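Local coordinates for esterase (Staphylococcus aureus subsp. aureus USA300_TCH1516, PDB 3D7R), which probably hydrolyses ester bonds as an esterase of the alpha/beta hydrolase fold, its substrate not established, at residues K33-I41 with G104-H115. Residues are numbered along the deposited sequence; the frame is centred on the assembly and turned at random.
Sequences KYLLHNRSI and GGFNALQPSPFH. With DMS (dimethyl sulfoxide), chain I; DMS (dimethyl sulfoxide), chain G.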
ATOM      1  N   LYS A  33      10.304  -2.244  19.197  1.00 16.43           N
ATOM      2  CA  LYS A  33       9.290  -2.701  20.163  1.00 16.51           C
ATOM      3  C   LYS A  33       8.318  -3.706  19.539  1.00 16.14           C
ATOM      4  O   LYS A  33       7.929  -4.691  20.187  1.00 16.08           O
ATOM      5  CB  LYS A  33       8.511  -1.518  20.747  1.00 16.41           C
ATOM      6  CG  LYS A  33       7.598  -1.912  21.921  1.00 19.09           C
ATOM      7  CD  LYS A  33       6.771  -0.742  22.482  1.00 22.24           C
ATOM      8  CE  LYS A  33       7.632   0.464  22.853  1.00 25.08           C
ATOM      9  NZ  LYS A  33       8.813   0.125  23.700  1.00 27.23           N
ATOM     10  N   TYR A  34       7.944  -3.459  18.280  1.00 15.19           N
ATOM     11  CA  TYR A  34       6.981  -4.304  17.578  1.00 15.27           C
ATOM     12  C   TYR A  34       7.579  -5.124  16.434  1.00 15.17           C
ATOM     13  O   TYR A  34       6.842  -5.617  15.573  1.00 15.13           O
ATOM     14  CB  TYR A  34       5.804  -3.456  17.101  1.00 15.11           C
ATOM     15  CG  TYR A  34       5.105  -2.782  18.251  1.00 15.78           C
ATOM     16  CD1 TYR A  34       4.316  -3.524  19.138  1.00 15.50           C
ATOM     17  CD2 TYR A  34       5.255  -1.408  18.478  1.00 15.32           C
ATOM     18  CE1 TYR A  34       3.682  -2.917  20.221  1.00 15.26           C
ATOM     19  CE2 TYR A  34       4.615  -0.781  19.564  1.00 15.95           C
ATOM     20  CZ  TYR A  34       3.836  -1.547  20.425  1.00 16.94           C
ATOM     21  OH  TYR A  34       3.200  -0.954  21.489  1.00 14.73           O
ATOM     22  N   LEU A  35       8.902  -5.312  16.476  1.00 14.96           N
ATOM     23  CA  LEU A  35       9.662  -5.988  15.417  1.00 14.97           C
ATOM     24  C   LEU A  35       9.160  -7.387  15.108  1.00 15.09           C
ATOM     25  O   LEU A  35       8.957  -8.197  16.016  1.00 14.32           O
ATOM     26  CB  LEU A  35      11.143  -6.076  15.804  1.00 15.44           C
ATOM     27  CG  LEU A  35      12.130  -6.601  14.762  1.00 16.37           C
ATOM     28  CD1 LEU A  35      12.174  -5.645  13.551  1.00 17.71           C
ATOM     29  CD2 LEU A  35      13.506  -6.742  15.392  1.00 18.02           C
ATOM     30  N   LEU A  36       8.974  -7.670  13.820  1.00 14.84           N
ATOM     31  CA  LEU A  36       8.808  -9.041  13.372  1.00 15.27           C
ATOM     32  C   LEU A  36       9.975  -9.389  12.441  1.00 15.25           C
ATOM     33  O   LEU A  36      10.102  -8.814  11.347  1.00 14.34           O
ATOM     34  CB  LEU A  36       7.460  -9.224  12.671  1.00 15.73           C
ATOM     35  CG  LEU A  36       6.153  -9.336  13.478  1.00 17.77           C
ATOM     36  CD1 LEU A  36       4.972  -9.462  12.501  1.00 17.45           C
ATOM     37  CD2 LEU A  36       6.135 -10.519  14.479  1.00 19.29           C
ATOM     38  N   HIS A  37      10.843 -10.295  12.891  1.00 15.05           N
ATOM     39  CA  HIS A  37      12.008 -10.714  12.110  1.00 16.40           C
ATOM     40  C   HIS A  37      11.601 -11.285  10.755  1.00 15.76           C
ATOM     41  O   HIS A  37      12.286 -11.055   9.757  1.00 15.57           O
ATOM     42  CB  HIS A  37      12.851 -11.766  12.863  1.00 17.42           C
ATOM     43  CG  HIS A  37      13.742 -11.193  13.922  1.00 22.71           C
ATOM     44  ND1 HIS A  37      13.629 -11.533  15.256  1.00 28.08           N
ATOM     45  CD2 HIS A  37      14.776 -10.317  13.846  1.00 26.67           C
ATOM     46  CE1 HIS A  37      14.543 -10.883  15.957  1.00 28.32           C
ATOM     47  NE2 HIS A  37      15.257 -10.142  15.124  1.00 28.90           N
ATOM     48  N   ASN A  38      10.480 -12.013  10.717  1.00 15.09           N
ATOM     49  CA  ASN A  38      10.018 -12.619   9.460  1.00 15.27           C
ATOM     50  C   ASN A  38       9.466 -11.609   8.438  1.00 14.46           C
ATOM     51  O   ASN A  38       8.986 -11.992   7.371  1.00 15.01           O
ATOM     52  CB  ASN A  38       9.031 -13.792   9.711  1.00 15.44           C
ATOM     53  CG  ASN A  38       7.708 -13.362  10.381  1.00 17.86           C
ATOM     54  OD1 ASN A  38       7.316 -12.192  10.361  1.00 17.98           O
ATOM     55  ND2 ASN A  38       7.007 -14.340  10.975  1.00 19.44           N
ATOM     56  N   ARG A  39       9.513 -10.325   8.778  1.00 12.81           N
ATOM     57  CA  ARG A  39       9.126  -9.288   7.827  1.00 11.43           C
ATOM     58  C   ARG A  39      10.318  -8.391   7.465  1.00 11.27           C
ATOM     59  O   ARG A  39      10.181  -7.433   6.693  1.00 11.64           O
ATOM     60  CB  ARG A  39       7.983  -8.436   8.390  1.00 10.99           C
ATOM     61  CG  ARG A  39       6.674  -9.197   8.617  1.00  9.49           C
ATOM     62  CD  ARG A  39       5.520  -8.232   8.917  1.00  7.52           C
ATOM     63  NE  ARG A  39       5.035  -7.594   7.696  1.00  8.85           N
ATOM     64  CZ  ARG A  39       4.270  -8.196   6.784  1.00  8.41           C
ATOM     65  NH1 ARG A  39       3.903  -9.459   6.951  1.00  6.58           N
ATOM     66  NH2 ARG A  39       3.875  -7.533   5.698  1.00  7.86           N
ATOM     67  N   SER A  40      11.481  -8.673   8.038  1.00 10.60           N
ATOM     68  CA  SER A  40      12.623  -7.809   7.799  1.00  9.97           C
ATOM     69  C   SER A  40      13.181  -8.015   6.398  1.00 10.22           C
ATOM     70  O   SER A  40      13.267  -9.133   5.912  1.00  9.62           O
ATOM     71  CB  SER A  40      13.700  -7.988   8.867  1.00 10.34           C
ATOM     72  OG  SER A  40      14.903  -7.353   8.456  1.00 10.25           O
ATOM     73  N   ILE A  41      13.521  -6.913   5.740  1.00  9.90           N
ATOM     74  CA  ILE A  41      14.170  -6.978   4.437  1.00  9.88           C
ATOM     75  C   ILE A  41      15.588  -6.409   4.533  1.00 10.72           C
ATOM     76  O   ILE A  41      16.185  -6.002   3.520  1.00 10.62           O
ATOM     77  CB  ILE A  41      13.358  -6.243   3.341  1.00  9.83           C
ATOM     78  CG1 ILE A  41      13.140  -4.775   3.714  1.00  9.84           C
ATOM     79  CG2 ILE A  41      12.038  -6.960   3.089  1.00  9.63           C
ATOM     80  CD1 ILE A  41      12.915  -3.897   2.535  1.00 13.20           C
ATOM     81  N   GLY A 104       0.876  -3.457   2.153  1.00  7.99           N
ATOM     82  CA  GLY A 104       2.338  -3.444   1.941  1.00  8.33           C
ATOM     83  C   GLY A 104       3.010  -4.799   2.173  1.00  8.00           C
ATOM     84  O   GLY A 104       2.372  -5.771   2.610  1.00  7.78           O
ATOM     85  N   GLY A 105       4.298  -4.880   1.857  1.00  7.86           N
ATOM     86  CA  GLY A 105       5.042  -6.133   2.080  1.00  7.95           C
ATOM     87  C   GLY A 105       5.952  -6.457   0.917  1.00  7.68           C
ATOM     88  O   GLY A 105       6.403  -7.597   0.770  1.00  7.75           O
ATOM     89  N   PHE A 106       6.191  -5.450   0.081  1.00  7.07           N
ATOM     90  CA  PHE A 106       7.152  -5.513  -1.037  1.00  7.71           C
ATOM     91  C   PHE A 106       6.805  -6.520  -2.132  1.00  8.04           C
ATOM     92  O   PHE A 106       7.670  -6.894  -2.917  1.00  7.95           O
ATOM     93  CB  PHE A 106       8.592  -5.699  -0.517  1.00  7.80           C
ATOM     94  CG  PHE A 106       8.889  -4.874   0.711  1.00  8.21           C
ATOM     95  CD1 PHE A 106       9.167  -3.512   0.604  1.00  8.58           C
ATOM     96  CD2 PHE A 106       8.838  -5.457   1.976  1.00  9.12           C
ATOM     97  CE1 PHE A 106       9.403  -2.743   1.754  1.00 10.26           C
ATOM     98  CE2 PHE A 106       9.078  -4.698   3.140  1.00  9.83           C
ATOM     99  CZ  PHE A 106       9.366  -3.339   3.026  1.00  9.49           C
ATOM    100  N   ASN A 107       5.530  -6.921  -2.194  1.00  7.92           N
ATOM    101  CA  ASN A 107       5.019  -7.929  -3.144  1.00  8.14           C
ATOM    102  C   ASN A 107       5.597  -9.314  -2.879  1.00  8.11           C
ATOM    103  O   ASN A 107       5.590 -10.175  -3.771  1.00  8.89           O
ATOM    104  CB  ASN A 107       5.226  -7.520  -4.619  1.00  7.54           C
ATOM    105  CG  ASN A 107       4.628  -6.141  -4.931  1.00  9.78           C
ATOM    106  OD1 ASN A 107       3.445  -5.914  -4.712  1.00 11.20           O
ATOM    107  ND2 ASN A 107       5.459  -5.217  -5.411  1.00 10.50           N
ATOM    108  N   ALA A 108       6.063  -9.523  -1.648  1.00  7.97           N
ATOM    109  CA  ALA A 108       6.681 -10.781  -1.216  1.00  8.31           C
ATOM    110  C   ALA A 108       6.087 -11.289   0.097  1.00  8.78           C
ATOM    111  O   ALA A 108       6.008 -12.511   0.327  1.00  9.47           O
ATOM    112  CB  ALA A 108       8.201 -10.599  -1.053  1.00  8.44           C
ATOM    113  N   LEU A 109       5.727 -10.345   0.971  1.00  8.16           N
ATOM    114  CA  LEU A 109       5.102 -10.634   2.263  1.00  7.88           C
ATOM    115  C   LEU A 109       3.581 -10.566   2.186  1.00  8.04           C
ATOM    116  O   LEU A 109       3.026  -9.775   1.439  1.00  8.68           O
ATOM    117  CB  LEU A 109       5.563  -9.616   3.316  1.00  7.49           C
ATOM    118  CG  LEU A 109       7.060  -9.581   3.627  1.00  7.90           C
ATOM    119  CD1 LEU A 109       7.348  -8.433   4.599  1.00  7.99           C
ATOM    120  CD2 LEU A 109       7.515 -10.931   4.204  1.00  5.46           C
ATOM    121  N   GLN A 110       2.922 -11.387   2.986  1.00  7.84           N
ATOM    122  CA  GLN A 110       1.479 -11.328   3.137  1.00  8.83           C
ATOM    123  C   GLN A 110       1.153 -10.255   4.185  1.00  9.08           C
ATOM    124  O   GLN A 110       2.090  -9.651   4.770  1.00  9.61           O
ATOM    125  CB  GLN A 110       0.939 -12.709   3.554  1.00  8.33           C
ATOM    126  CG  GLN A 110       1.166 -13.821   2.534  1.00  9.40           C
ATOM    127  CD  GLN A 110       0.342 -13.682   1.242  1.00 12.01           C
ATOM    128  OE1 GLN A 110       0.096 -12.583   0.743  1.00 10.65           O
ATOM    129  NE2 GLN A 110      -0.038 -14.824   0.672  1.00 14.20           N
ATOM    130  N   PRO A 111      -0.155  -9.967   4.410  1.00  9.37           N
ATOM    131  CA  PRO A 111      -0.454  -8.967   5.429  1.00  9.26           C
ATOM    132  C   PRO A 111       0.072  -9.306   6.822  1.00  9.92           C
ATOM    133  O   PRO A 111       0.025 -10.457   7.263  1.00  9.82           O
ATOM    134  CB  PRO A 111      -1.988  -8.912   5.443  1.00  8.84           C
ATOM    135  CG  PRO A 111      -2.384  -9.372   4.080  1.00  9.36           C
ATOM    136  CD  PRO A 111      -1.384 -10.453   3.758  1.00  9.41           C
ATOM    137  N   SER A 112       0.569  -8.270   7.486  1.00  9.76           N
ATOM    138  CA  SER A 112       0.996  -8.316   8.872  1.00 10.10           C
ATOM    139  C   SER A 112      -0.226  -8.436   9.759  1.00  9.63           C
ATOM    140  O   SER A 112      -1.290  -7.981   9.372  1.00  9.94           O
ATOM    141  CB  SER A 112       1.696  -6.990   9.181  1.00  9.93           C
ATOM    142  OG  SER A 112       1.966  -6.895  10.548  1.00 13.09           O
ATOM    143  N   PRO A 113      -0.082  -9.014  10.970  1.00 10.20           N
ATOM    144  CA  PRO A 113      -1.181  -8.938  11.933  1.00  9.97           C
ATOM    145  C   PRO A 113      -1.549  -7.489  12.270  1.00 10.37           C
ATOM    146  O   PRO A 113      -2.707  -7.220  12.623  1.00 10.48           O
ATOM    147  CB  PRO A 113      -0.621  -9.653  13.175  1.00 10.66           C
ATOM    148  CG  PRO A 113       0.852  -9.687  12.974  1.00 11.69           C
ATOM    149  CD  PRO A 113       1.072  -9.760  11.507  1.00 10.24           C
ATOM    150  N   PHE A 114      -0.581  -6.574  12.154  1.00  9.38           N
ATOM    151  CA  PHE A 114      -0.796  -5.140  12.355  1.00  9.84           C
ATOM    152  C   PHE A 114      -1.585  -4.522  11.195  1.00  9.35           C
ATOM    153  O   PHE A 114      -2.241  -3.480  11.369  1.00  9.10           O
ATOM    154  CB  PHE A 114       0.551  -4.401  12.503  1.00 10.23           C
ATOM    155  CG  PHE A 114       1.188  -4.529  13.871  1.00 14.56           C
ATOM    156  CD1 PHE A 114       0.905  -5.610  14.713  1.00 19.23           C
ATOM    157  CD2 PHE A 114       2.078  -3.567  14.321  1.00 17.27           C
ATOM    158  CE1 PHE A 114       1.499  -5.716  15.994  1.00 20.86           C
ATOM    159  CE2 PHE A 114       2.686  -3.678  15.588  1.00 18.93           C
ATOM    160  CZ  PHE A 114       2.386  -4.753  16.420  1.00 20.58           C
ATOM    161  N   HIS A 115      -1.501  -5.132  10.009  1.00  8.43           N
ATOM    162  CA  HIS A 115      -2.359  -4.728   8.893  1.00  8.66           C
ATOM    163  C   HIS A 115      -3.807  -5.080   9.212  1.00  8.45           C
ATOM    164  O   HIS A 115      -4.707  -4.295   8.949  1.00  8.45           O
ATOM    165  CB  HIS A 115      -1.965  -5.410   7.577  1.00  8.52           C
ATOM    166  CG  HIS A 115      -0.815  -4.767   6.855  1.00  9.27           C
ATOM    167  ND1 HIS A 115       0.308  -5.473   6.469  1.00 11.69           N
ATOM    168  CD2 HIS A 115      -0.632  -3.502   6.410  1.00 10.84           C
ATOM    169  CE1 HIS A 115       1.146  -4.661   5.847  1.00 12.39           C
ATOM    170  NE2 HIS A 115       0.594  -3.460   5.790  1.00 10.78           N
TER
HETATM  171  S   DMS I1407       5.166  -5.566  12.275  1.00 26.61           S
HETATM  172  O   DMS I1407       3.998  -5.404  10.941  1.00 26.19           O
HETATM  173  C1  DMS I1407       5.419  -3.914  12.981  1.00 26.99           C
HETATM  174  C2  DMS I1407       4.366  -6.361  13.697  1.00 26.78           C
HETATM  175  S   DMS G1402       8.895  -5.360  10.605  1.00 18.15           S
HETATM  176  O   DMS G1402       8.825  -5.266  12.378  1.00 17.32           O
HETATM  177  C1  DMS G1402       8.826  -3.681   9.912  1.00 18.51           C
HETATM  178  C2  DMS G1402      10.580  -5.818  10.129  1.00 16.76           C
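R39 and L109 mark the closest backbone approach of 33-41 to 104-115, CA to CA 7.0 Å, whereas Y34 and F114 stand 9.4 Å apart, so side chains carry most of the contact. The R39 guanidinium meets the carbonyl of Q110 end-on: NH1 and NH2 both donate to Q110 O, at 2.8 and 2.9 Å, with the oxygen only 7° out of the guanidinium plane. S112 CB lies over the centre of one face and L109 CD1 over the opposite face, nearer its rim; the two sandwich the group and restrict its rotation. A bend at chi3 (78°) turns the arginine chain into this slot. Farther along, I41 CD1 lies over the face of the F106 ring, 3.9 Å from its centroid, a CH-pi contact. At the other end, F114 turns its edge toward the Y34 face in an offset edge-to-face pair, planes at 62°. Dimethyl sulfoxide of chain I, probably from the crystallisation liquor, sets C2 against L36 CD1 and over the F114 ring, and its O accepts from S112 OG at 2.6 Å; O of a second, chain G, accepts from L36 N. S112 OG also caps helix 113-126 by accepting from F114 N, and S112 N donates to H115 ND1, completing a capping box; H115 NE2 bonds D171 OD2. The G104-G105 turn after strand 98-102 is consistent with the oxyanion-hole loop of related hydrolases; helix 225-236 packs on I41, and helix 46-61 on L109.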